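Local coordinates for protein polyhedrin (Simulium ubiquitum cypovirus, PDB 5A9A) that forms the crystalline matrix of cypovirus polyhedra, the occlusion bodies in which virus particles are probably embedded and protected, and binds UTP, at residues F62-M67 with K80-Q85; D66-D71 with F100-A105; Y217-N222 with V232-L237. One frame throughout, in Å; residues are numbered along the deposited sequence.

Contact 1: F62-M67 with K80-Q85; sequences FNWRDM and KEFENQ
Lys80 opens the contact by laying its backbone against Arg65: NH1 of Arg65 comes within 3.6 Å of Lys80 CA. This is a loop-against-helix contact. The turn that follows strand 57-62 of the polyhedrin packs on helix 76-87. Phe82 comes next. Its ring meets the six-membered ring of Trp64 rim to rim, with the planes only 14° apart and neither ring over the face of the other. The closest atoms are Trp64 CZ2 and Phe82 CD1, 3.4 Å apart.

Glu83 then plays two parts: its aliphatic chain packs on Trp64 and its carboxylate pairs with Arg65. Its CB lies 3.5 Å from Trp64 CZ3, and its CA makes an off-centre CH-pi contact with the same ring. CG of Glu83 is anti to the backbone N (chi1 -174°), and the chain runs out extended past the indole toward Arg65. Trp64 NE1 is bonded to the backbone oxygen of Gln167.

Glu83 has several polar partners. OE1 accepts from Asn204 of a second subunit, and OE2 pairs with Arg87 of the same helix. One water bridges Arg65 N and Glu83 OE2. Arg65 turns its NE to Asp71. On the loop side, Asn63 OD1 accepts from Asp66 N at 2.7 Å, an Asx motif that ties the turn. The salt bridge itself joins Arg65 NH1 to Glu83 OE1 at 2.9 Å, with the oxygen in the guanidinium plane.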
loop_
_atom_site.group_PDB
_atom_site.type_symbol
_atom_site.label_atom_id
_atom_site.label_comp_id
_atom_site.label_asym_id
_atom_site.label_seq_id
_atom_site.Cartn_x
_atom_site.Cartn_y
_atom_site.Cartn_z
ATOM N N PHE A 62 -0.395 11.625 -1.097
ATOM C CA PHE A 62 -1.784 11.961 -0.859
ATOM C C PHE A 62 -2.365 12.340 -2.205
ATOM O O PHE A 62 -1.944 13.334 -2.792
ATOM C CB PHE A 62 -1.897 13.150 0.097
ATOM C CG PHE A 62 -1.544 12.826 1.519
ATOM C CD1 PHE A 62 -0.227 12.605 1.890
ATOM C CD2 PHE A 62 -2.530 12.752 2.487
ATOM C CE1 PHE A 62 0.098 12.310 3.200
ATOM C CE2 PHE A 62 -2.210 12.461 3.801
ATOM C CZ PHE A 62 -0.895 12.236 4.155
ATOM N N ASN A 63 -3.307 11.554 -2.718
ATOM C CA ASN A 63 -3.995 11.955 -3.938
ATOM C C ASN A 63 -4.898 13.119 -3.576
ATOM O O ASN A 63 -5.000 13.468 -2.401
ATOM C CB ASN A 63 -4.777 10.796 -4.566
ATOM C CG ASN A 63 -5.904 10.282 -3.680
ATOM O OD1 ASN A 63 -6.493 11.026 -2.896
ATOM N ND2 ASN A 63 -6.213 8.999 -3.816
ATOM N N TRP A 64 -5.546 13.731 -4.561
ATOM C CA TRP A 64 -6.312 14.940 -4.287
ATOM C C TRP A 64 -7.324 14.715 -3.166
ATOM O O TRP A 64 -7.423 15.516 -2.238
ATOM C CB TRP A 64 -7.034 15.440 -5.538
ATOM C CG TRP A 64 -7.778 16.704 -5.273
ATOM C CD1 TRP A 64 -7.301 17.973 -5.397
ATOM C CD2 TRP A 64 -9.125 16.825 -4.803
ATOM N NE1 TRP A 64 -8.268 18.879 -5.040
ATOM C CE2 TRP A 64 -9.398 18.199 -4.672
ATOM C CE3 TRP A 64 -10.126 15.903 -4.484
ATOM C CZ2 TRP A 64 -10.632 18.677 -4.236
ATOM C CZ3 TRP A 64 -11.354 16.379 -4.056
ATOM C CH2 TRP A 64 -11.596 17.753 -3.938
ATOM N N ARG A 65 -8.072 13.620 -3.256
ATOM C CA ARG A 65 -9.102 13.310 -2.271
ATOM C C ARG A 65 -8.503 13.154 -0.877
ATOM O O ARG A 65 -9.121 13.533 0.117
ATOM C CB ARG A 65 -9.832 12.025 -2.664
ATOM C CG ARG A 65 -11.129 11.785 -1.908
ATOM C CD ARG A 65 -12.210 12.772 -2.332
ATOM N NE ARG A 65 -13.491 12.470 -1.696
ATOM C CZ ARG A 65 -14.616 12.183 -2.346
ATOM N NH1 ARG A 65 -14.653 12.181 -3.672
ATOM N NH2 ARG A 65 -15.721 11.917 -1.661
ATOM N N ASP A 66 -7.297 12.595 -0.810
ATOM C CA ASP A 66 -6.624 12.361 0.464
ATOM C C ASP A 66 -6.285 13.658 1.191
ATOM O O ASP A 66 -5.951 13.637 2.374
ATOM C CB ASP A 66 -5.335 11.561 0.242
ATOM C CG ASP A 66 -5.602 10.138 -0.226
ATOM O OD1 ASP A 66 -6.658 9.584 0.137
ATOM O OD2 ASP A 66 -4.756 9.573 -0.952
ATOM N N MET A 67 -6.368 14.782 0.484
ATOM C CA MET A 67 -5.993 16.070 1.056
ATOM C C MET A 67 -7.073 16.605 1.990
ATOM O O MET A 67 -6.788 17.411 2.876
ATOM C CB MET A 67 -5.742 17.098 -0.056
ATOM C CG MET A 67 -4.650 16.717 -1.053
ATOM S SD MET A 67 -2.966 16.828 -0.404
ATOM C CE MET A 67 -2.705 18.603 -0.396
ATOM N N LYS A 80 -17.332 14.644 -4.069
ATOM C CA LYS A 80 -17.271 13.962 -5.356
ATOM C C LYS A 80 -17.365 14.959 -6.507
ATOM O O LYS A 80 -16.580 14.902 -7.455
ATOM C CB LYS A 80 -18.395 12.933 -5.488
ATOM C CG LYS A 80 -18.428 12.250 -6.850
ATOM C CD LYS A 80 -19.526 11.207 -6.936
ATOM C CE LYS A 80 -20.890 11.840 -7.139
ATOM N NZ LYS A 80 -21.972 10.819 -7.125
ATOM N N GLU A 81 -18.333 15.867 -6.427
ATOM C CA GLU A 81 -18.568 16.820 -7.505
ATOM C C GLU A 81 -17.413 17.806 -7.626
ATOM O O GLU A 81 -17.011 18.173 -8.730
ATOM C CB GLU A 81 -19.877 17.577 -7.282
ATOM C CG GLU A 81 -21.108 16.693 -7.297
ATOM C CD GLU A 81 -21.232 15.890 -8.578
ATOM O OE1 GLU A 81 -20.572 16.246 -9.580
ATOM O OE2 GLU A 81 -21.992 14.902 -8.582
ATOM N N PHE A 82 -16.878 18.240 -6.490
ATOM C CA PHE A 82 -15.736 19.141 -6.518
ATOM C C PHE A 82 -14.551 18.422 -7.159
ATOM O O PHE A 82 -13.828 18.996 -7.971
ATOM C CB PHE A 82 -15.372 19.625 -5.114
ATOM C CG PHE A 82 -14.524 20.867 -5.112
ATOM C CD1 PHE A 82 -13.144 20.784 -5.244
ATOM C CD2 PHE A 82 -15.108 22.119 -4.993
ATOM C CE1 PHE A 82 -12.363 21.928 -5.246
ATOM C CE2 PHE A 82 -14.332 23.266 -4.993
ATOM C CZ PHE A 82 -12.958 23.170 -5.120
ATOM N N GLU A 83 -14.362 17.155 -6.802
ATOM C CA GLU A 83 -13.272 16.377 -7.380
ATOM C C GLU A 83 -13.446 16.233 -8.893
ATOM O O GLU A 83 -12.476 16.313 -9.646
ATOM C CB GLU A 83 -13.165 14.996 -6.731
ATOM C CG GLU A 83 -11.954 14.214 -7.218
ATOM C CD GLU A 83 -11.760 12.899 -6.496
ATOM O OE1 GLU A 83 -12.705 12.429 -5.822
ATOM O OE2 GLU A 83 -10.653 12.332 -6.613
ATOM N N ASN A 84 -14.681 16.019 -9.336
ATOM C CA ASN A 84 -14.966 15.953 -10.766
ATOM C C ASN A 84 -14.512 17.220 -11.479
ATOM O O ASN A 84 -13.783 17.161 -12.471
ATOM C CB ASN A 84 -16.461 15.750 -11.019
ATOM C CG ASN A 84 -16.885 14.301 -10.909
ATOM O OD1 ASN A 84 -16.077 13.388 -11.085
ATOM N ND2 ASN A 84 -18.168 14.079 -10.633
ATOM N N GLN A 85 -14.951 18.365 -10.970
ATOM C CA GLN A 85 -14.636 19.642 -11.594
ATOM C C GLN A 85 -13.129 19.879 -11.626
ATOM O O GLN A 85 -12.595 20.398 -12.606
ATOM C CB GLN A 85 -15.334 20.786 -10.856
ATOM C CG GLN A 85 -15.156 22.138 -11.525
ATOM C CD GLN A 85 -15.510 22.103 -13.002
ATOM O OE1 GLN A 85 -16.382 21.345 -13.427
ATOM N NE2 GLN A 85 -14.825 22.917 -13.793
HETATM O O HOH W 1 -7.870 11.640 -5.810
#

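Contact 2: D66-D71 with F100-A105; sequences DMLYMD and FEYPVA. With UTP (uridine 5'-triphosphate), chain B.
The carboxylate of Glu101 takes two backbone N-H groups, those of Met70 and Asp71, on one oxygen. Its OE1 accepts from Met70 N at 3.0 Å and from Asp71 N at 3.2 Å. The two donors come from different directions. OE1 offers its syn lone pair to Asp71 N, while Met70 N sits above the carboxylate plane, 46° out of it. The backbone adds a third bond, Tyr69 N to Glu101 O at 2.9 Å. The CA of Leu68 also approaches that carbonyl oxygen, in a CA-H...O contact.

Tyr102 has CG anti to the backbone N (chi1 -174°), and its ring meets Leu68 and Met67. Leu68 crosses Tyr102 at about a right angle and brings CD2 to 4.0 Å from Tyr102 CD2. Met67 runs obliquely to the same ring, with CB 3.9 Å from Tyr102 CE2 and CE near the hydroxyl. That hydroxyl is bonded to the backbone oxygen of Glu169. Pro103 sets CD against Met67 O at 3.3 Å.

Phe100 and Glu101 belong to the UTP pocket. Phe100 lies beside the base and ribose, and Glu101 N makes a weak bond to UTP O4. His79 and His96 also bond the nucleotide. Both segments are loops. The first joins strand 57-62 to helix 76-87, whose His79 touches Leu68 and Glu101. The second leads into strand 105-111, and Met67 and Pro103 rest on Phe40 of strand 34-41.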
loop_
_atom_site.group_PDB
_atom_site.type_symbol
_atom_site.label_atom_id
_atom_site.label_comp_id
_atom_site.label_asym_id
_atom_site.label_seq_id
_atom_site.Cartn_x
_atom_site.Cartn_y
_atom_site.Cartn_z
ATOM N N ASP A 66 -7.297 12.595 -0.810
ATOM C CA ASP A 66 -6.624 12.361 0.464
ATOM C C ASP A 66 -6.285 13.658 1.191
ATOM O O ASP A 66 -5.951 13.637 2.374
ATOM C CB ASP A 66 -5.335 11.561 0.242
ATOM C CG ASP A 66 -5.602 10.138 -0.226
ATOM O OD1 ASP A 66 -6.658 9.584 0.137
ATOM O OD2 ASP A 66 -4.756 9.573 -0.952
ATOM N N MET A 67 -6.368 14.782 0.484
ATOM C CA MET A 67 -5.993 16.070 1.056
ATOM C C MET A 67 -7.073 16.605 1.990
ATOM O O MET A 67 -6.788 17.411 2.876
ATOM C CB MET A 67 -5.742 17.098 -0.056
ATOM C CG MET A 67 -4.650 16.717 -1.053
ATOM S SD MET A 67 -2.966 16.828 -0.404
ATOM C CE MET A 67 -2.705 18.603 -0.396
ATOM N N LEU A 68 -8.310 16.156 1.792
ATOM C CA LEU A 68 -9.450 16.754 2.479
ATOM C C LEU A 68 -9.478 16.460 3.980
ATOM O O LEU A 68 -8.948 15.453 4.452
ATOM C CB LEU A 68 -10.765 16.310 1.834
ATOM C CG LEU A 68 -10.894 16.599 0.336
ATOM C CD1 LEU A 68 -12.299 16.269 -0.141
ATOM C CD2 LEU A 68 -10.552 18.049 0.020
ATOM N N TYR A 69 -10.124 17.363 4.710
ATOM C CA TYR A 69 -10.155 17.353 6.166
ATOM C C TYR A 69 -10.750 16.073 6.757
ATOM O O TYR A 69 -10.122 15.418 7.590
ATOM C CB TYR A 69 -10.957 18.566 6.644
ATOM C CG TYR A 69 -10.882 18.834 8.128
ATOM C CD1 TYR A 69 -9.661 19.007 8.764
ATOM C CD2 TYR A 69 -12.037 18.940 8.890
ATOM C CE1 TYR A 69 -9.593 19.270 10.119
ATOM C CE2 TYR A 69 -11.979 19.196 10.245
ATOM C CZ TYR A 69 -10.753 19.364 10.854
ATOM O OH TYR A 69 -10.690 19.619 12.203
ATOM N N MET A 70 -11.960 15.720 6.333
ATOM C CA MET A 70 -12.654 14.568 6.904
ATOM C C MET A 70 -13.333 13.716 5.837
ATOM O O MET A 70 -13.154 12.499 5.799
ATOM C CB MET A 70 -13.681 15.034 7.937
ATOM C CG MET A 70 -13.049 15.638 9.177
ATOM S SD MET A 70 -14.136 15.619 10.613
ATOM C CE MET A 70 -12.922 15.536 11.926
ATOM N N ASP A 71 -14.118 14.355 4.978
ATOM C CA ASP A 71 -14.786 13.645 3.897
ATOM C C ASP A 71 -15.800 12.648 4.458
ATOM O O ASP A 71 -15.746 11.455 4.158
ATOM C CB ASP A 71 -13.749 12.919 3.037
ATOM C CG ASP A 71 -14.118 12.898 1.566
ATOM O OD1 ASP A 71 -15.284 13.192 1.231
ATOM O OD2 ASP A 71 -13.234 12.583 0.745
ATOM N N PHE A 100 -14.469 24.257 1.855
ATOM C CA PHE A 100 -14.110 24.508 3.244
ATOM C C PHE A 100 -13.040 23.521 3.717
ATOM O O PHE A 100 -12.183 23.872 4.526
ATOM C CB PHE A 100 -15.346 24.384 4.143
ATOM C CG PHE A 100 -16.303 25.542 4.038
ATOM C CD1 PHE A 100 -15.872 26.797 3.636
ATOM C CD2 PHE A 100 -17.640 25.371 4.354
ATOM C CE1 PHE A 100 -16.761 27.856 3.547
ATOM C CE2 PHE A 100 -18.533 26.428 4.267
ATOM C CZ PHE A 100 -18.092 27.669 3.863
ATOM N N GLU A 101 -13.086 22.292 3.206
ATOM C CA GLU A 101 -12.266 21.210 3.751
ATOM C C GLU A 101 -10.951 20.933 3.021
ATOM O O GLU A 101 -10.266 19.956 3.335
ATOM C CB GLU A 101 -13.066 19.908 3.808
ATOM C CG GLU A 101 -14.127 19.880 4.891
ATOM C CD GLU A 101 -14.514 18.466 5.283
ATOM O OE1 GLU A 101 -13.812 17.519 4.869
ATOM O OE2 GLU A 101 -15.520 18.303 6.005
ATOM N N TYR A 102 -10.592 21.761 2.050
ATOM C CA TYR A 102 -9.291 21.603 1.414
ATOM C C TYR A 102 -8.273 22.457 2.165
ATOM O O TYR A 102 -8.540 23.616 2.471
ATOM C CB TYR A 102 -9.336 21.982 -0.067
ATOM C CG TYR A 102 -8.040 21.683 -0.785
ATOM C CD1 TYR A 102 -6.965 22.555 -0.706
ATOM C CD2 TYR A 102 -7.887 20.522 -1.530
ATOM C CE1 TYR A 102 -5.778 22.284 -1.344
ATOM C CE2 TYR A 102 -6.700 20.244 -2.180
ATOM C CZ TYR A 102 -5.649 21.131 -2.080
ATOM O OH TYR A 102 -4.463 20.872 -2.719
ATOM N N PRO A 103 -7.102 21.881 2.475
ATOM C CA PRO A 103 -6.140 22.557 3.355
ATOM C C PRO A 103 -5.534 23.819 2.746
ATOM O O PRO A 103 -5.579 24.009 1.532
ATOM C CB PRO A 103 -5.059 21.493 3.570
ATOM C CG PRO A 103 -5.127 20.642 2.357
ATOM C CD PRO A 103 -6.583 20.594 1.980
ATOM N N VAL A 104 -4.971 24.668 3.599
ATOM C CA VAL A 104 -4.353 25.914 3.155
ATOM C C VAL A 104 -2.830 25.832 3.193
ATOM O O VAL A 104 -2.142 26.707 2.665
ATOM C CB VAL A 104 -4.798 27.112 4.026
ATOM C CG1 VAL A 104 -6.252 27.461 3.750
ATOM C CG2 VAL A 104 -4.578 26.820 5.507
ATOM N N ALA A 105 -2.303 24.785 3.819
ATOM C CA ALA A 105 -0.858 24.632 3.937
ATOM C C ALA A 105 -0.486 23.244 4.441
ATOM O O ALA A 105 -1.317 22.538 5.013
ATOM C CB ALA A 105 -0.294 25.695 4.872
HETATM P PA UTP B . -25.243 24.777 2.417
HETATM O O1A UTP B . -24.966 25.969 1.536
HETATM O O2A UTP B . -25.316 24.940 3.916
HETATM O O3A UTP B . -26.599 24.068 1.914
HETATM O "O5'" UTP B . -24.128 23.661 2.112
HETATM P PB UTP B . -27.023 24.042 0.361
HETATM O O1B UTP B . -27.964 22.879 0.170
HETATM O O2B UTP B . -27.449 25.433 -0.034
HETATM O O3B UTP B . -25.659 23.689 -0.419
HETATM P PG UTP B . -25.327 24.327 -1.861
HETATM O O1G UTP B . -26.618 24.994 -2.262
HETATM O O2G UTP B . -24.942 23.148 -2.714
HETATM O O3G UTP B . -24.190 25.268 -1.555
HETATM C "C5'" UTP B . -23.147 23.318 3.088
HETATM C "C4'" UTP B . -21.905 24.176 2.888
HETATM O "O4'" UTP B . -20.718 23.492 3.296
HETATM C "C1'" UTP B . -19.625 24.021 2.546
HETATM C "C2'" UTP B . -20.197 24.405 1.189
HETATM O "O2'" UTP B . -19.651 25.639 0.710
HETATM C "C3'" UTP B . -21.691 24.549 1.430
HETATM O "O3'" UTP B . -22.110 25.894 1.197
HETATM N N1 UTP B . -18.525 23.058 2.464
HETATM C C6 UTP B . -18.466 22.040 3.326
HETATM C C2 UTP B . -17.509 23.215 1.500
HETATM O O2 UTP B . -17.556 24.167 0.700
HETATM N N3 UTP B . -16.497 22.345 1.435
HETATM C C4 UTP B . -16.424 21.316 2.287
HETATM O O4 UTP B . -15.472 20.510 2.216
HETATM C C5 UTP B . -17.410 21.142 3.252
#

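Contact 3: Y217-N222 with V232-L237; sequences YMQAKN and VDCNGL
The backbone oxygen of Asp233 receives the side-chain amide of Gln219, with NE2 to O at 2.8 Å. This bond ties helix 211-221 to the short strand 232-234, which pairs with strand 225-226 in a two-stranded antiparallel hairpin. Asp233 and Cys234 both face Tyr225 there, a classic beta bulge. The donor stands above the carbonyl plane, 49° out of it, although the acceptor lies nearly in the plane of the Gln219 amide. Gln219 reaches it with an extended chain (chi2 -177°), and its CG passes 3.9 Å from Cys234 CB.

Cys234 points at the helix. Its SG is anti to the backbone N (chi1 -174°) and lies 3.9 Å from Asn222 CA. Asn222 leaves the helix with positive phi. Its backbone O comes 3.8 Å from the CA of Gly236, which also has positive phi.

A third subunit joins here. Its Trp134 bonds Asn222 O, its Arg135 bonds Gly236 O, and its Asp127 pairs with Lys221. The contact therefore lies at a subunit interface, away from the nucleotide. Beyond the bulge, an Asx turn shapes the chain: Asn235 OD1 accepts from Leu237 N at 3.0 Å.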
loop_
_atom_site.group_PDB
_atom_site.type_symbol
_atom_site.label_atom_id
_atom_site.label_comp_id
_atom_site.label_asym_id
_atom_site.label_seq_id
_atom_site.Cartn_x
_atom_site.Cartn_y
_atom_site.Cartn_z
ATOM N N TYR A 217 2.001 17.771 21.174
ATOM C CA TYR A 217 2.155 16.476 20.509
ATOM C C TYR A 217 3.578 16.282 19.992
ATOM O O TYR A 217 4.199 15.245 20.216
ATOM C CB TYR A 217 1.167 16.359 19.347
ATOM C CG TYR A 217 1.241 15.046 18.586
ATOM C CD1 TYR A 217 0.485 13.948 18.980
ATOM C CD2 TYR A 217 2.050 14.914 17.463
ATOM C CE1 TYR A 217 0.541 12.752 18.285
ATOM C CE2 TYR A 217 2.116 13.721 16.764
ATOM C CZ TYR A 217 1.359 12.646 17.178
ATOM O OH TYR A 217 1.416 11.456 16.487
ATOM N N MET A 218 4.089 17.288 19.295
ATOM C CA MET A 218 5.413 17.193 18.693
ATOM C C MET A 218 6.487 17.029 19.771
ATOM O O MET A 218 7.445 16.274 19.603
ATOM C CB MET A 218 5.690 18.421 17.824
ATOM C CG MET A 218 4.691 18.590 16.680
ATOM S SD MET A 218 4.642 17.171 15.560
ATOM C CE MET A 218 6.191 17.387 14.677
ATOM N N GLN A 219 6.315 17.729 20.885
ATOM C CA GLN A 219 7.241 17.614 22.004
ATOM C C GLN A 219 7.101 16.271 22.723
ATOM O O GLN A 219 8.089 15.711 23.203
ATOM C CB GLN A 219 7.047 18.784 22.974
ATOM C CG GLN A 219 7.477 20.116 22.374
ATOM C CD GLN A 219 7.374 21.280 23.337
ATOM O OE1 GLN A 219 6.531 21.292 24.233
ATOM N NE2 GLN A 219 8.237 22.273 23.150
ATOM N N ALA A 220 5.880 15.750 22.790
ATOM C CA ALA A 220 5.643 14.445 23.396
ATOM C C ALA A 220 6.273 13.323 22.571
ATOM O O ALA A 220 6.859 12.390 23.123
ATOM C CB ALA A 220 4.149 14.198 23.557
ATOM N N LYS A 221 6.149 13.417 21.250
ATOM C CA LYS A 221 6.666 12.387 20.354
ATOM C C LYS A 221 8.103 12.690 19.930
ATOM O O LYS A 221 8.726 11.906 19.217
ATOM C CB LYS A 221 5.787 12.272 19.108
ATOM C CG LYS A 221 4.302 12.086 19.396
ATOM C CD LYS A 221 4.015 10.816 20.186
ATOM C CE LYS A 221 2.526 10.701 20.490
ATOM N NZ LYS A 221 2.175 9.472 21.249
ATOM N N ASN A 222 8.619 13.833 20.370
ATOM C CA ASN A 222 9.972 14.255 20.016
ATOM C C ASN A 222 10.195 14.280 18.506
ATOM O O ASN A 222 11.159 13.715 17.988
ATOM C CB ASN A 222 11.012 13.372 20.711
ATOM C CG ASN A 222 11.118 13.672 22.195
ATOM O OD1 ASN A 222 11.711 14.673 22.594
ATOM N ND2 ASN A 222 10.530 12.813 23.017
ATOM N N VAL A 232 11.698 27.438 16.915
ATOM C CA VAL A 232 11.901 26.003 17.060
ATOM C C VAL A 232 11.517 25.577 18.472
ATOM O O VAL A 232 12.207 25.910 19.436
ATOM C CB VAL A 232 13.367 25.612 16.801
ATOM C CG1 VAL A 232 13.544 24.105 16.923
ATOM C CG2 VAL A 232 13.815 26.093 15.426
ATOM N N ASP A 233 10.418 24.839 18.590
ATOM C CA ASP A 233 9.916 24.413 19.893
ATOM C C ASP A 233 10.360 22.993 20.225
ATOM O O ASP A 233 10.436 22.613 21.391
ATOM C CB ASP A 233 8.388 24.504 19.925
ATOM C CG ASP A 233 7.890 25.932 19.827
ATOM O OD1 ASP A 233 8.491 26.815 20.473
ATOM O OD2 ASP A 233 6.906 26.171 19.098
ATOM N N CYS A 234 10.647 22.212 19.190
ATOM C CA CYS A 234 11.145 20.854 19.362
ATOM C C CYS A 234 12.122 20.547 18.239
ATOM O O CYS A 234 11.872 20.899 17.089
ATOM C CB CYS A 234 9.986 19.855 19.347
ATOM S SG CYS A 234 10.462 18.157 19.723
ATOM N N ASN A 235 13.236 19.899 18.568
ATOM C CA ASN A 235 14.273 19.628 17.578
ATOM C C ASN A 235 14.713 18.165 17.529
ATOM O O ASN A 235 15.692 17.832 16.865
ATOM C CB ASN A 235 15.486 20.536 17.817
ATOM C CG ASN A 235 16.117 20.327 19.184
ATOM O OD1 ASN A 235 15.864 19.328 19.857
ATOM N ND2 ASN A 235 16.948 21.276 19.599
ATOM N N GLY A 236 13.988 17.296 18.228
ATOM C CA GLY A 236 14.252 15.868 18.179
ATOM C C GLY A 236 15.371 15.413 19.097
ATOM O O GLY A 236 15.579 14.213 19.284
ATOM N N LEU A 237 16.090 16.370 19.675
ATOM C CA LEU A 237 17.258 16.067 20.496
ATOM C C LEU A 237 16.876 15.790 21.948
ATOM O O LEU A 237 15.722 15.949 22.342
ATOM C CB LEU A 237 18.256 17.226 20.431
ATOM C CG LEU A 237 19.489 17.082 19.529
ATOM C CD1 LEU A 237 19.259 16.139 18.354
ATOM C CD2 LEU A 237 19.923 18.454 19.035
HETATM O O HOH W 2 13.637 16.528 24.598
HETATM O O HOH W 3 13.272 16.415 21.250
#

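Overall arrangement
Contacts 1 and 2 are neighbours, with centres about 9 Å apart. Both start from the loop between strand 57-62 and helix 76-87, and they share Asp66 and Met67. They touch through the salt bridge from Arg65 NE to Asp71 OD2 and through Trp64 packed on Tyr102. Together they join this loop to helix 76-87 and to the UTP-binding loop before strand 105-111. Contact 3 comes later in the chain. Its centre is about 32 Å from that of contact 1 and about 25 Å from that of contact 2. Contacts 1 and 3 lie on opposite sides of the chain's centre. All three border another subunit of the three-chain assembly, contact 2 through Met70 alone.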